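PDB 3TC9: IPT/TIG domain-containing protein from Bacteroides thetaiotaomicron, which is of unknown function but, with an immunoglobulin-like domain and a six-bladed beta-propeller, probably acts as an auxiliary nutrient binding protein. Local coordinates for residues P343-S348 against I366-G371; Y283-V288 against I294-Y299; T338-P343 against E411-G416; F273-H278 against K304-P309. All blocks are in the same frame, centred on the assembly; numbering follows the deposited sequence. Where two conformers were deposited one is given.

Overall arrangement
The four contacts sample a six-bladed beta-propeller both within its blades and between them. Along the chain, contact 2 is nested inside contact 4 and contact 1 inside contact 3, and the first pair closes before the second opens. Contacts 2 and 4, with centres about 5 Å apart, belong to one four-stranded blade: contact 2 pairs its middle strands, and contact 4 joins its outermost two over them. Contact 1 lies within the next blade, whose strand 334-341 contact 3 joins to the closing blade; these two centres are about 14 Å apart. F339 of contact 3 packs against Y283 and Y285 of contact 2 and F277 and H278 of contact 4, linking neighbouring blades.

Contact 1 of 4, residues P343-S348 against I366-G371; sequences PAYKGS and ILTPQG
Y345 and P369 belong to two facing turns, a type II turn from Y345 to S348 and a type I turn from T368 to G371, with their CA atoms 9.9 Å apart. In the six-bladed propeller both turns lie at the same end of one blade: the first is in the loop between strands 334-341 and 352-358, the second joins strands 363-367 and 372-376. Each is closed by a backbone bond, S348 N to Y345 O and G371 N to T368 O, both 2.9 Å long. The tyrosine side chain spans the gap. Its CG is anti to the carbonyl carbon (chi1 -55°), an orientation that carries the ring across to the second turn. P369 comes to meet it from the opposite direction and sets CD 3.6 Å from Y345 CE2, at a slant to the ring. The phenol oxygen is bonded to D353 of strand 352-358, which also touches T368 and P369. With an alanine here, D353 would probably lose that hydrogen-bond partner and a gap would open beside the proline ring. K346 faces the dimer partner, its carbonyl bonded to Q104 of the second subunit. T368 lies crosswise to the tyrosine and divides its two branches: OG1 is bonded to the amide of R372, while CG2 rests 3.7 Å from Y345 OH.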
loop_
_atom_site.group_PDB
_atom_site.type_symbol
_atom_site.label_atom_id
_atom_site.label_comp_id
_atom_site.label_asym_id
_atom_site.label_seq_id
_atom_site.Cartn_x
_atom_site.Cartn_y
_atom_site.Cartn_z
ATOM N N PRO B 343 2.706 4.817 0.904
ATOM C CA PRO B 343 1.738 4.792 -0.214
ATOM C C PRO B 343 1.435 6.169 -0.821
ATOM O O PRO B 343 1.033 6.244 -1.992
ATOM C CB PRO B 343 0.478 4.211 0.440
ATOM C CG PRO B 343 0.991 3.409 1.593
ATOM C CD PRO B 343 2.114 4.237 2.130
ATOM N N ALA B 344 1.661 7.264 -0.047
ATOM C CA ALA B 344 1.468 8.638 -0.525
ATOM C C ALA B 344 2.539 9.031 -1.562
ATOM O O ALA B 344 2.354 10.015 -2.269
ATOM C CB ALA B 344 1.495 9.603 0.652
ATOM N N TYR B 345 3.661 8.288 -1.638
ATOM C CA TYR B 345 4.745 8.615 -2.575
ATOM C C TYR B 345 4.715 7.752 -3.835
ATOM O O TYR B 345 5.697 7.758 -4.581
ATOM C CB TYR B 345 6.132 8.443 -1.919
ATOM C CG TYR B 345 6.425 9.185 -0.635
ATOM C CD1 TYR B 345 5.667 10.293 -0.252
ATOM C CD2 TYR B 345 7.545 8.875 0.123
ATOM C CE1 TYR B 345 5.938 10.984 0.930
ATOM C CE2 TYR B 345 7.846 9.570 1.290
ATOM C CZ TYR B 345 7.036 10.624 1.698
ATOM O OH TYR B 345 7.332 11.324 2.853
ATOM N N LYS B 346 3.636 6.970 -4.053
ATOM C CA LYS B 346 3.516 6.095 -5.225
ATOM C C LYS B 346 3.773 6.897 -6.530
ATOM O O LYS B 346 3.217 7.976 -6.717
ATOM C CB LYS B 346 2.143 5.389 -5.247
ATOM C CG LYS B 346 1.984 4.269 -6.277
ATOM C CD LYS B 346 2.813 3.008 -6.050
ATOM C CE LYS B 346 2.719 2.072 -7.250
ATOM N NZ LYS B 346 3.797 1.045 -7.250
ATOM N N GLY B 347 4.680 6.380 -7.355
ATOM C CA GLY B 347 5.056 7.000 -8.619
ATOM C C GLY B 347 6.271 7.912 -8.517
ATOM O O GLY B 347 6.932 8.188 -9.526
ATOM N N SER B 348 6.616 8.369 -7.299
ATOM C CA SER B 348 7.758 9.269 -7.173
ATOM C C SER B 348 9.097 8.511 -7.222
ATOM O O SER B 348 9.130 7.284 -7.119
ATOM C CB SER B 348 7.649 10.117 -5.915
ATOM O OG SER B 348 7.798 9.352 -4.742
ATOM N N ILE B 366 11.108 10.342 11.926
ATOM C CA ILE B 366 10.904 10.081 10.508
ATOM C C ILE B 366 11.644 11.142 9.705
ATOM O O ILE B 366 11.422 12.314 9.928
ATOM C CB ILE B 366 9.400 10.023 10.053
ATOM C CG1 ILE B 366 8.501 9.200 11.021
ATOM C CG2 ILE B 366 9.282 9.561 8.588
ATOM C CD1 ILE B 366 7.072 9.487 10.851
ATOM N N LEU B 367 12.487 10.717 8.758
ATOM C CA LEU B 367 13.189 11.557 7.794
ATOM C C LEU B 367 12.600 11.280 6.416
ATOM O O LEU B 367 12.749 10.157 5.886
ATOM C CB LEU B 367 14.706 11.299 7.796
ATOM C CG LEU B 367 15.530 11.941 6.653
ATOM C CD1 LEU B 367 15.453 13.487 6.678
ATOM C CD2 LEU B 367 16.950 11.491 6.715
ATOM N N THR B 368 11.900 12.289 5.855
ATOM C CA THR B 368 11.302 12.182 4.524
ATOM C C THR B 368 12.364 12.426 3.455
ATOM O O THR B 368 13.355 13.098 3.724
ATOM C CB THR B 368 10.142 13.185 4.320
ATOM O OG1 THR B 368 10.696 14.472 4.074
ATOM C CG2 THR B 368 9.130 13.173 5.447
ATOM N N PRO B 369 12.141 11.964 2.217
ATOM C CA PRO B 369 13.142 12.186 1.156
ATOM C C PRO B 369 13.495 13.670 0.885
ATOM O O PRO B 369 14.604 13.947 0.382
ATOM C CB PRO B 369 12.480 11.569 -0.067
ATOM C CG PRO B 369 11.545 10.555 0.479
ATOM C CD PRO B 369 11.028 11.112 1.749
ATOM N N GLN B 370 12.553 14.603 1.247
ATOM C CA GLN B 370 12.685 16.061 1.081
ATOM C C GLN B 370 13.465 16.719 2.252
ATOM O O GLN B 370 13.700 17.935 2.239
ATOM C CB GLN B 370 11.303 16.738 0.924
ATOM C CG GLN B 370 10.519 16.363 -0.336
ATOM C CD GLN B 370 9.670 17.496 -0.873
ATOM O OE1 GLN B 370 8.647 17.909 -0.295
ATOM N NE2 GLN B 370 10.059 18.000 -2.033
ATOM N N GLY B 371 13.881 15.922 3.239
ATOM C CA GLY B 371 14.654 16.393 4.389
ATOM C C GLY B 371 13.899 16.847 5.629
ATOM O O GLY B 371 14.498 17.480 6.501
#

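Contact 2 of 4, residues Y283-V288 against I294-Y299; sequences YAYIVV and ILRSDY. With EDO (1,2-ethanediol), chain T.
The guanidinium of R296 lies flat on the ring of Y283, with planes only 10° apart and CZ 3.7 Å from the ring centroid, a cation-pi stack formed diagonally across two antiparallel strands. CG of Y283 sits between its backbone N and carbonyl carbon (chi1 72°), which brings the ring under the extended arginine; R296 CD adds a CH-pi contact over the same face. Every nitrogen of the guanidinium has a partner near its rim. NE and NH2 grip D298 OD1 side-on, NE at 2.9 Å in a salt bridge that fixes the rotation of the planar group. NH1 donates a hydrogen bond to a water that also bonds Y285 OH, and NH2 reaches O2 of an ethanediol probably taken from the crystallisation liquor. Y283 OH itself is bonded to D350 in the next blade. On the face of I286, L295 and S297, I286 CD1 packs on S297 CB; near the strand end V288 CG2 lies 3.6 Å from L295 CD1. Four backbone bonds tie the hydrogen-bonded pairs A284-S297 and I286-L295, the straightest being I286 N to L295 O at 171°. This is an antiparallel beta hairpin, forming the two middle strands of a four-stranded propeller blade.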
loop_
_atom_site.group_PDB
_atom_site.type_symbol
_atom_site.label_atom_id
_atom_site.label_comp_id
_atom_site.label_asym_id
_atom_site.label_seq_id
_atom_site.Cartn_x
_atom_site.Cartn_y
_atom_site.Cartn_z
ATOM N N TYR B 283 21.405 5.417 -3.176
ATOM C CA TYR B 283 22.086 6.239 -2.181
ATOM C C TYR B 283 22.083 5.563 -0.849
ATOM O O TYR B 283 21.361 4.599 -0.648
ATOM C CB TYR B 283 21.438 7.644 -2.070
ATOM C CG TYR B 283 20.080 7.686 -1.396
ATOM C CD1 TYR B 283 19.966 7.892 -0.018
ATOM C CD2 TYR B 283 18.905 7.603 -2.143
ATOM C CE1 TYR B 283 18.721 7.956 0.604
ATOM C CE2 TYR B 283 17.655 7.727 -1.538
ATOM C CZ TYR B 283 17.569 7.891 -0.164
ATOM O OH TYR B 283 16.345 7.963 0.437
ATOM N N ALA B 284 22.862 6.103 0.085
ATOM C CA ALA B 284 22.886 5.645 1.457
ATOM C C ALA B 284 22.822 6.834 2.384
ATOM O O ALA B 284 23.275 7.922 2.027
ATOM C CB ALA B 284 24.139 4.826 1.732
ATOM N N TYR B 285 22.214 6.632 3.561
ATOM C CA TYR B 285 22.239 7.607 4.634
ATOM C C TYR B 285 23.439 7.251 5.494
ATOM O O TYR B 285 23.718 6.062 5.707
ATOM C CB TYR B 285 20.938 7.650 5.457
ATOM C CG TYR B 285 19.804 8.412 4.805
ATOM C CD1 TYR B 285 20.036 9.614 4.135
ATOM C CD2 TYR B 285 18.495 7.949 4.875
ATOM C CE1 TYR B 285 18.990 10.334 3.548
ATOM C CE2 TYR B 285 17.445 8.642 4.265
ATOM C CZ TYR B 285 17.695 9.841 3.610
ATOM O OH TYR B 285 16.652 10.554 3.058
ATOM N N ILE B 286 24.203 8.268 5.893
ATOM C CA ILE B 286 25.351 8.133 6.767
ATOM C C ILE B 286 24.895 8.793 8.076
ATOM O O ILE B 286 24.682 10.010 8.119
ATOM C CB ILE B 286 26.634 8.723 6.121
ATOM C CG1 ILE B 286 27.007 7.905 4.851
ATOM C CG2 ILE B 286 27.791 8.755 7.144
ATOM C CD1 ILE B 286 28.229 8.365 4.070
ATOM N N VAL B 287 24.608 7.954 9.093
ATOM C CA VAL B 287 24.055 8.378 10.366
ATOM C C VAL B 287 25.180 8.553 11.340
ATOM O O VAL B 287 25.777 7.544 11.776
ATOM C CB VAL B 287 22.991 7.354 10.848
ATOM C CG1 VAL B 287 22.422 7.703 12.233
ATOM C CG2 VAL B 287 21.871 7.197 9.803
ATOM N N VAL B 288 25.458 9.845 11.702
ATOM C CA VAL B 288 26.553 10.171 12.629
ATOM C C VAL B 288 26.028 10.200 14.075
ATOM O O VAL B 288 25.482 11.200 14.557
ATOM C CB VAL B 288 27.363 11.431 12.272
ATOM C CG1 VAL B 288 28.695 11.417 13.018
ATOM C CG2 VAL B 288 27.601 11.497 10.768
ATOM N N ILE B 294 22.724 13.609 9.893
ATOM C CA ILE B 294 22.690 12.593 8.849
ATOM C C ILE B 294 23.142 13.203 7.515
ATOM O O ILE B 294 22.807 14.343 7.180
ATOM C CB ILE B 294 21.270 11.937 8.769
ATOM C CG1 ILE B 294 20.840 11.333 10.142
ATOM C CG2 ILE B 294 21.169 10.899 7.632
ATOM C CD1 ILE B 294 19.351 10.951 10.266
ATOM N N LEU B 295 23.890 12.413 6.752
ATOM C CA LEU B 295 24.339 12.800 5.415
ATOM C C LEU B 295 23.784 11.830 4.392
ATOM O O LEU B 295 23.431 10.705 4.745
ATOM C CB LEU B 295 25.873 12.826 5.320
ATOM C CG LEU B 295 26.617 13.679 6.350
ATOM C CD1 LEU B 295 27.198 12.814 7.399
ATOM C CD2 LEU B 295 27.729 14.478 5.687
ATOM N N ARG B 296 23.730 12.240 3.138
ATOM C CA ARG B 296 23.340 11.357 2.045
ATOM C C ARG B 296 24.536 11.185 1.127
ATOM O O ARG B 296 25.204 12.169 0.802
ATOM C CB ARG B 296 22.141 11.896 1.268
ATOM C CG ARG B 296 21.779 11.075 0.054
ATOM C CD ARG B 296 20.478 11.541 -0.515
ATOM N NE ARG B 296 20.365 11.133 -1.906
ATOM C CZ ARG B 296 19.219 11.027 -2.554
ATOM N NH1 ARG B 296 18.072 11.293 -1.938
ATOM N NH2 ARG B 296 19.204 10.656 -3.820
ATOM N N SER B 297 24.822 9.941 0.734
ATOM C CA SER B 297 25.913 9.631 -0.192
ATOM C C SER B 297 25.312 8.936 -1.408
ATOM O O SER B 297 24.801 7.819 -1.300
ATOM C CB SER B 297 26.968 8.767 0.485
ATOM O OG SER B 297 27.910 8.311 -0.468
ATOM N N ASP B 298 25.319 9.618 -2.551
ATOM C CA ASP B 298 24.773 9.067 -3.788
ATOM C C ASP B 298 25.677 7.963 -4.318
ATOM O O ASP B 298 26.903 8.046 -4.205
ATOM C CB ASP B 298 24.564 10.163 -4.851
ATOM C CG ASP B 298 23.389 11.091 -4.575
ATOM O OD1 ASP B 298 22.422 10.653 -3.880
ATOM O OD2 ASP B 298 23.415 12.245 -5.074
ATOM N N TYR B 299 25.060 6.912 -4.864
ATOM C CA TYR B 299 25.795 5.796 -5.431
ATOM C C TYR B 299 26.112 6.045 -6.908
ATOM O O TYR B 299 25.208 6.381 -7.675
ATOM C CB TYR B 299 24.993 4.510 -5.271
ATOM C CG TYR B 299 25.785 3.267 -5.580
ATOM C CD1 TYR B 299 26.741 2.788 -4.690
ATOM C CD2 TYR B 299 25.541 2.533 -6.736
ATOM C CE1 TYR B 299 27.436 1.615 -4.940
ATOM C CE2 TYR B 299 26.251 1.366 -7.012
ATOM C CZ TYR B 299 27.190 0.907 -6.104
ATOM O OH TYR B 299 27.858 -0.258 -6.339
HETATM C C1 EDO T . 15.621 7.216 -4.823
HETATM O O1 EDO T . 15.501 5.898 -5.372
HETATM C C2 EDO T . 16.718 7.996 -5.547
HETATM O O2 EDO T . 16.628 9.387 -5.194
HETATM O O HOH W 1 16.852 11.999 0.450
#

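Contact 3 of 4, residues T338-P343 against E411-G416; sequences TFVKNP and ECFFIG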
loop_
_atom_site.group_PDB
_atom_site.type_symbol
_atom_site.label_atom_id
_atom_site.label_comp_id
_atom_site.label_asym_id
_atom_site.label_seq_id
_atom_site.Cartn_x
_atom_site.Cartn_y
_atom_site.Cartn_z
ATOM N N THR B 338 15.262 2.526 9.392
ATOM C CA THR B 338 14.576 1.552 8.555
ATOM C C THR B 338 13.828 2.333 7.456
ATOM O O THR B 338 13.251 3.389 7.741
ATOM C CB THR B 338 13.675 0.602 9.439
ATOM O OG1 THR B 338 13.333 -0.577 8.716
ATOM C CG2 THR B 338 12.414 1.264 10.025
ATOM N N PHE B 339 13.933 1.865 6.195
ATOM C CA PHE B 339 13.253 2.446 5.033
ATOM C C PHE B 339 11.862 1.845 4.946
ATOM O O PHE B 339 11.717 0.622 4.929
ATOM C CB PHE B 339 14.049 2.217 3.748
ATOM C CG PHE B 339 15.252 3.114 3.641
ATOM C CD1 PHE B 339 15.134 4.401 3.125
ATOM C CD2 PHE B 339 16.499 2.694 4.096
ATOM C CE1 PHE B 339 16.244 5.242 3.052
ATOM C CE2 PHE B 339 17.612 3.536 4.020
ATOM C CZ PHE B 339 17.477 4.797 3.492
ATOM N N VAL B 340 10.836 2.699 5.029
ATOM C CA VAL B 340 9.434 2.285 5.031
ATOM C C VAL B 340 8.723 2.872 3.793
ATOM O O VAL B 340 8.725 4.099 3.596
ATOM C CB VAL B 340 8.737 2.723 6.353
ATOM C CG1 VAL B 340 7.269 2.288 6.377
ATOM C CG2 VAL B 340 9.479 2.180 7.581
ATOM N N LYS B 341 8.107 1.995 2.985
ATOM C CA LYS B 341 7.379 2.403 1.782
ATOM C C LYS B 341 6.133 3.182 2.165
ATOM O O LYS B 341 5.301 2.688 2.925
ATOM C CB LYS B 341 7.024 1.195 0.915
ATOM C CG LYS B 341 6.778 1.544 -0.544
ATOM C CD LYS B 341 6.622 0.285 -1.394
ATOM C CE LYS B 341 7.116 0.498 -2.796
ATOM N NZ LYS B 341 7.356 -0.795 -3.489
ATOM N N ASN B 342 6.055 4.428 1.702
ATOM C CA ASN B 342 4.930 5.313 1.956
ATOM C C ASN B 342 3.967 5.309 0.730
ATOM O O ASN B 342 4.341 5.776 -0.334
ATOM C CB ASN B 342 5.416 6.713 2.281
ATOM C CG ASN B 342 4.342 7.683 2.716
ATOM O OD1 ASN B 342 3.187 7.617 2.314
ATOM N ND2 ASN B 342 4.717 8.658 3.507
ATOM N N PRO B 343 2.706 4.817 0.904
ATOM C CA PRO B 343 1.738 4.792 -0.214
ATOM C C PRO B 343 1.435 6.169 -0.821
ATOM O O PRO B 343 1.033 6.244 -1.992
ATOM C CB PRO B 343 0.478 4.211 0.440
ATOM C CG PRO B 343 0.991 3.409 1.593
ATOM C CD PRO B 343 2.114 4.237 2.130
ATOM N N GLU B 411 3.250 -5.907 9.025
ATOM C CA GLU B 411 2.818 -4.486 9.018
ATOM C C GLU B 411 3.056 -3.790 10.375
ATOM O O GLU B 411 2.176 -3.117 10.911
ATOM C CB GLU B 411 1.355 -4.356 8.577
ATOM C CG GLU B 411 1.115 -4.815 7.146
ATOM C CD GLU B 411 -0.336 -5.083 6.812
ATOM O OE1 GLU B 411 -0.872 -6.123 7.262
ATOM O OE2 GLU B 411 -0.940 -4.250 6.098
ATOM N N CYS B 412 4.265 -3.940 10.909
ATOM C CA CYS B 412 4.606 -3.343 12.195
ATOM C C CYS B 412 6.097 -3.068 12.283
ATOM O O CYS B 412 6.868 -3.571 11.480
ATOM C CB CYS B 412 4.159 -4.267 13.331
ATOM S SG CYS B 412 5.030 -5.859 13.380
ATOM N N PHE B 413 6.481 -2.313 13.300
ATOM C CA PHE B 413 7.853 -2.019 13.686
ATOM C C PHE B 413 8.222 -2.833 14.900
ATOM O O PHE B 413 7.390 -3.031 15.779
ATOM C CB PHE B 413 8.042 -0.519 14.026
ATOM C CG PHE B 413 7.795 0.448 12.894
ATOM C CD1 PHE B 413 6.500 0.879 12.593
ATOM C CD2 PHE B 413 8.858 0.933 12.123
ATOM C CE1 PHE B 413 6.269 1.760 11.534
ATOM C CE2 PHE B 413 8.628 1.831 11.080
ATOM C CZ PHE B 413 7.332 2.228 10.783
ATOM N N PHE B 414 9.470 -3.290 14.951
ATOM C CA PHE B 414 10.080 -3.957 16.095
ATOM C C PHE B 414 11.226 -3.068 16.553
ATOM O O PHE B 414 12.040 -2.660 15.725
ATOM C CB PHE B 414 10.534 -5.394 15.778
ATOM C CG PHE B 414 9.376 -6.316 15.475
ATOM C CD1 PHE B 414 8.428 -6.609 16.445
ATOM C CD2 PHE B 414 9.223 -6.872 14.214
ATOM C CE1 PHE B 414 7.339 -7.443 16.159
ATOM C CE2 PHE B 414 8.155 -7.736 13.937
ATOM C CZ PHE B 414 7.231 -8.029 14.921
ATOM N N ILE B 415 11.220 -2.680 17.837
ATOM C CA ILE B 415 12.219 -1.758 18.380
ATOM C C ILE B 415 12.990 -2.403 19.523
ATOM O O ILE B 415 12.376 -2.998 20.408
ATOM C CB ILE B 415 11.545 -0.421 18.834
ATOM C CG1 ILE B 415 10.820 0.271 17.654
ATOM C CG2 ILE B 415 12.507 0.565 19.523
ATOM C CD1 ILE B 415 9.487 0.632 17.987
ATOM N N GLY B 416 14.318 -2.225 19.503
ATOM C CA GLY B 416 15.225 -2.647 20.565
ATOM C C GLY B 416 15.304 -1.539 21.604
ATOM O O GLY B 416 16.056 -0.574 21.441
#
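F413, V340 and T338 account for this contact, in which a phenylalanine ring reaches from one sheet to two branched side chains on another. CG of F413 stands anti to its carbonyl carbon (chi1 -63°), which swings the CE2-CZ side of the ring to strand 334-341. V340 points back at the ring: V340 CG2 approaches F413 CE2 at 3.6 Å and F413 CZ at 3.9 Å, obliquely to the ring. T338 also offers a methyl, but at the ring's edge: T338 CG2 lies close to the ring plane, 4.0 Å from F413 CE2. The threonine's other branch is polar and turned elsewhere, with OG1 bonded to the amide of Y406 on strand 401-407, a second tie between the sheets. The rings of Y355, F376 and Y406 also meet F413, making the site a buried aromatic cluster. A serine in place of F413 would probably open a gap beside V340 CG2 and deprive these three rings of a common neighbour. Strand 412-417 belongs to the blade in which strand 107-113, from much earlier in the chain, pairs with strand 422-428. The contact is thus part of the apolar interface between adjacent blades of a beta-propeller, one of them the ring-closing blade.

Contact 4 of 4, residues F273-H278 against K304-P309; sequences FHIQFH and KRLTTP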
loop_
_atom_site.group_PDB
_atom_site.type_symbol
_atom_site.label_atom_id
_atom_site.label_comp_id
_atom_site.label_asym_id
_atom_site.label_seq_id
_atom_site.Cartn_x
_atom_site.Cartn_y
_atom_site.Cartn_z
ATOM N N PHE B 273 29.899 6.492 13.008
ATOM C CA PHE B 273 28.752 6.447 12.103
ATOM C C PHE B 273 28.493 5.076 11.461
ATOM O O PHE B 273 29.399 4.245 11.371
ATOM C CB PHE B 273 28.888 7.511 10.974
ATOM C CG PHE B 273 30.065 7.367 10.036
ATOM C CD1 PHE B 273 29.957 6.614 8.863
ATOM C CD2 PHE B 273 31.272 8.016 10.300
ATOM C CE1 PHE B 273 31.049 6.493 7.980
ATOM C CE2 PHE B 273 32.368 7.881 9.430
ATOM C CZ PHE B 273 32.244 7.136 8.265
ATOM N N HIS B 274 27.225 4.879 11.004
ATOM C CA HIS B 274 26.870 3.697 10.242
ATOM C C HIS B 274 26.322 4.165 8.878
ATOM O O HIS B 274 26.014 5.351 8.693
ATOM C CB HIS B 274 25.926 2.733 11.000
ATOM C CG HIS B 274 24.640 3.332 11.459
ATOM N ND1 HIS B 274 23.550 3.423 10.616
ATOM C CD2 HIS B 274 24.301 3.823 12.669
ATOM C CE1 HIS B 274 22.588 3.973 11.335
ATOM N NE2 HIS B 274 22.997 4.244 12.571
ATOM N N ILE B 275 26.303 3.237 7.907
ATOM C CA ILE B 275 25.879 3.433 6.518
ATOM C C ILE B 275 24.654 2.535 6.307
ATOM O O ILE B 275 24.680 1.360 6.674
ATOM C CB ILE B 275 27.035 3.092 5.518
ATOM C CG1 ILE B 275 28.315 3.923 5.806
ATOM C CG2 ILE B 275 26.567 3.225 4.038
ATOM C CD1 ILE B 275 29.639 3.334 5.235
ATOM N N GLN B 276 23.582 3.099 5.780
ATOM C CA GLN B 276 22.353 2.395 5.505
ATOM C C GLN B 276 21.881 2.763 4.122
ATOM O O GLN B 276 21.572 3.929 3.867
ATOM C CB GLN B 276 21.297 2.713 6.555
ATOM C CG GLN B 276 21.667 2.184 7.928
ATOM C CD GLN B 276 20.482 1.981 8.790
ATOM O OE1 GLN B 276 20.294 2.670 9.793
ATOM N NE2 GLN B 276 19.670 1.020 8.417
ATOM N N PHE B 277 21.833 1.761 3.231
ATOM C CA PHE B 277 21.409 1.933 1.851
ATOM C C PHE B 277 19.916 1.931 1.696
ATOM O O PHE B 277 19.227 1.077 2.270
ATOM C CB PHE B 277 21.966 0.813 0.954
ATOM C CG PHE B 277 23.369 1.022 0.470
ATOM C CD1 PHE B 277 23.640 1.908 -0.568
ATOM C CD2 PHE B 277 24.424 0.308 1.024
ATOM C CE1 PHE B 277 24.949 2.100 -1.015
ATOM C CE2 PHE B 277 25.733 0.502 0.580
ATOM C CZ PHE B 277 25.986 1.396 -0.434
ATOM N N HIS B 278 19.432 2.811 0.799
ATOM C CA HIS B 278 18.045 2.845 0.370
ATOM C C HIS B 278 17.788 1.523 -0.407
ATOM O O HIS B 278 18.720 1.057 -1.079
ATOM C CB HIS B 278 17.840 4.097 -0.499
ATOM C CG HIS B 278 16.460 4.274 -1.029
ATOM N ND1 HIS B 278 16.039 3.638 -2.178
ATOM C CD2 HIS B 278 15.456 5.051 -0.564
ATOM C CE1 HIS B 278 14.784 4.009 -2.345
ATOM N NE2 HIS B 278 14.396 4.869 -1.403
ATOM N N LYS B 304 30.645 1.836 -9.315
ATOM C CA LYS B 304 30.138 0.912 -8.292
ATOM C C LYS B 304 30.670 1.349 -6.907
ATOM O O LYS B 304 31.167 0.526 -6.141
ATOM C CB LYS B 304 30.468 -0.564 -8.633
ATOM C CG LYS B 304 29.744 -1.039 -9.889
ATOM C CD LYS B 304 29.898 -2.520 -10.162
ATOM C CE LYS B 304 29.307 -2.872 -11.508
ATOM N NZ LYS B 304 29.088 -4.335 -11.653
ATOM N N ARG B 305 30.563 2.676 -6.611
ATOM C CA ARG B 305 31.022 3.297 -5.363
ATOM C C ARG B 305 30.104 4.371 -4.832
ATOM O O ARG B 305 29.478 5.109 -5.604
ATOM C CB ARG B 305 32.381 3.973 -5.571
ATOM C CG ARG B 305 33.578 3.048 -5.623
ATOM C CD ARG B 305 34.746 3.787 -6.220
ATOM N NE ARG B 305 35.906 2.919 -6.405
ATOM C CZ ARG B 305 37.167 3.322 -6.283
ATOM N NH1 ARG B 305 37.442 4.580 -5.953
ATOM N NH2 ARG B 305 38.165 2.469 -6.482
ATOM N N LEU B 306 30.094 4.520 -3.495
ATOM C CA LEU B 306 29.436 5.621 -2.829
ATOM C C LEU B 306 30.257 6.871 -3.144
ATOM O O LEU B 306 31.471 6.764 -3.366
ATOM C CB LEU B 306 29.372 5.360 -1.319
ATOM C CG LEU B 306 28.218 4.499 -0.813
ATOM C CD1 LEU B 306 28.351 4.261 0.682
ATOM C CD2 LEU B 306 26.882 5.130 -1.126
ATOM N N THR B 307 29.634 8.041 -3.211
ATOM C CA THR B 307 30.391 9.260 -3.548
ATOM C C THR B 307 30.310 10.271 -2.399
ATOM O O THR B 307 29.569 10.047 -1.446
ATOM C CB THR B 307 29.862 9.855 -4.862
ATOM O OG1 THR B 307 28.485 10.199 -4.695
ATOM C CG2 THR B 307 30.032 8.918 -6.052
ATOM N N THR B 308 31.044 11.393 -2.513
ATOM C CA THR B 308 31.147 12.507 -1.552
ATOM C C THR B 308 29.779 12.837 -0.946
ATOM O O THR B 308 28.873 13.231 -1.691
ATOM C CB THR B 308 31.779 13.764 -2.226
ATOM O OG1 THR B 308 32.959 13.378 -2.935
ATOM C CG2 THR B 308 32.112 14.870 -1.225
ATOM N N PRO B 309 29.632 12.642 0.398
ATOM C CA PRO B 309 28.337 12.887 1.064
ATOM C C PRO B 309 27.996 14.354 1.306
ATOM O O PRO B 309 28.879 15.199 1.446
ATOM C CB PRO B 309 28.509 12.196 2.431
ATOM C CG PRO B 309 29.756 11.436 2.345
ATOM C CD PRO B 309 30.614 12.113 1.360
#
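The F277 ring is met obliquely by L306, whose CD2 comes 3.6 Å from F277 CE1, while the ring of H234 joins F277 edge-to-face and the carboxylate of E232 takes a hydrogen bond from F277 N. F277 and L306 belong to a propeller blade whose first and last strands, 273-277 and 305-312, bond to the middle strands and not to each other. The distance they span is large, with the CA atoms of F277 and L306 10.0 Å apart, and side chains alone bridge it.

L306 is the hub. Its CG is anti to the carbonyl carbon (chi1 -84°) and the chain beyond is extended, which presents both methyls to strand 273-277. From that strand F277 reaches back, and its CZ lies 3.8 Å from L306 CG and 3.9 Å from L306 CD1; the leucine's forked end thus rests against the CE1-CZ side of the ring. The bridge passes over the middle strands, where I275 and F277 pack on A284 and L306 packs on S297.

Y241 of the preceding blade touches both I275 and L306, which places the contact at a blade-to-blade interface. The second touch between the two strands is aliphatic and involves fewer atoms. I275 and L306 run alongside one another, pointing opposite ways, which brings I275 CG2 to 3.9 Å from L306 CD1.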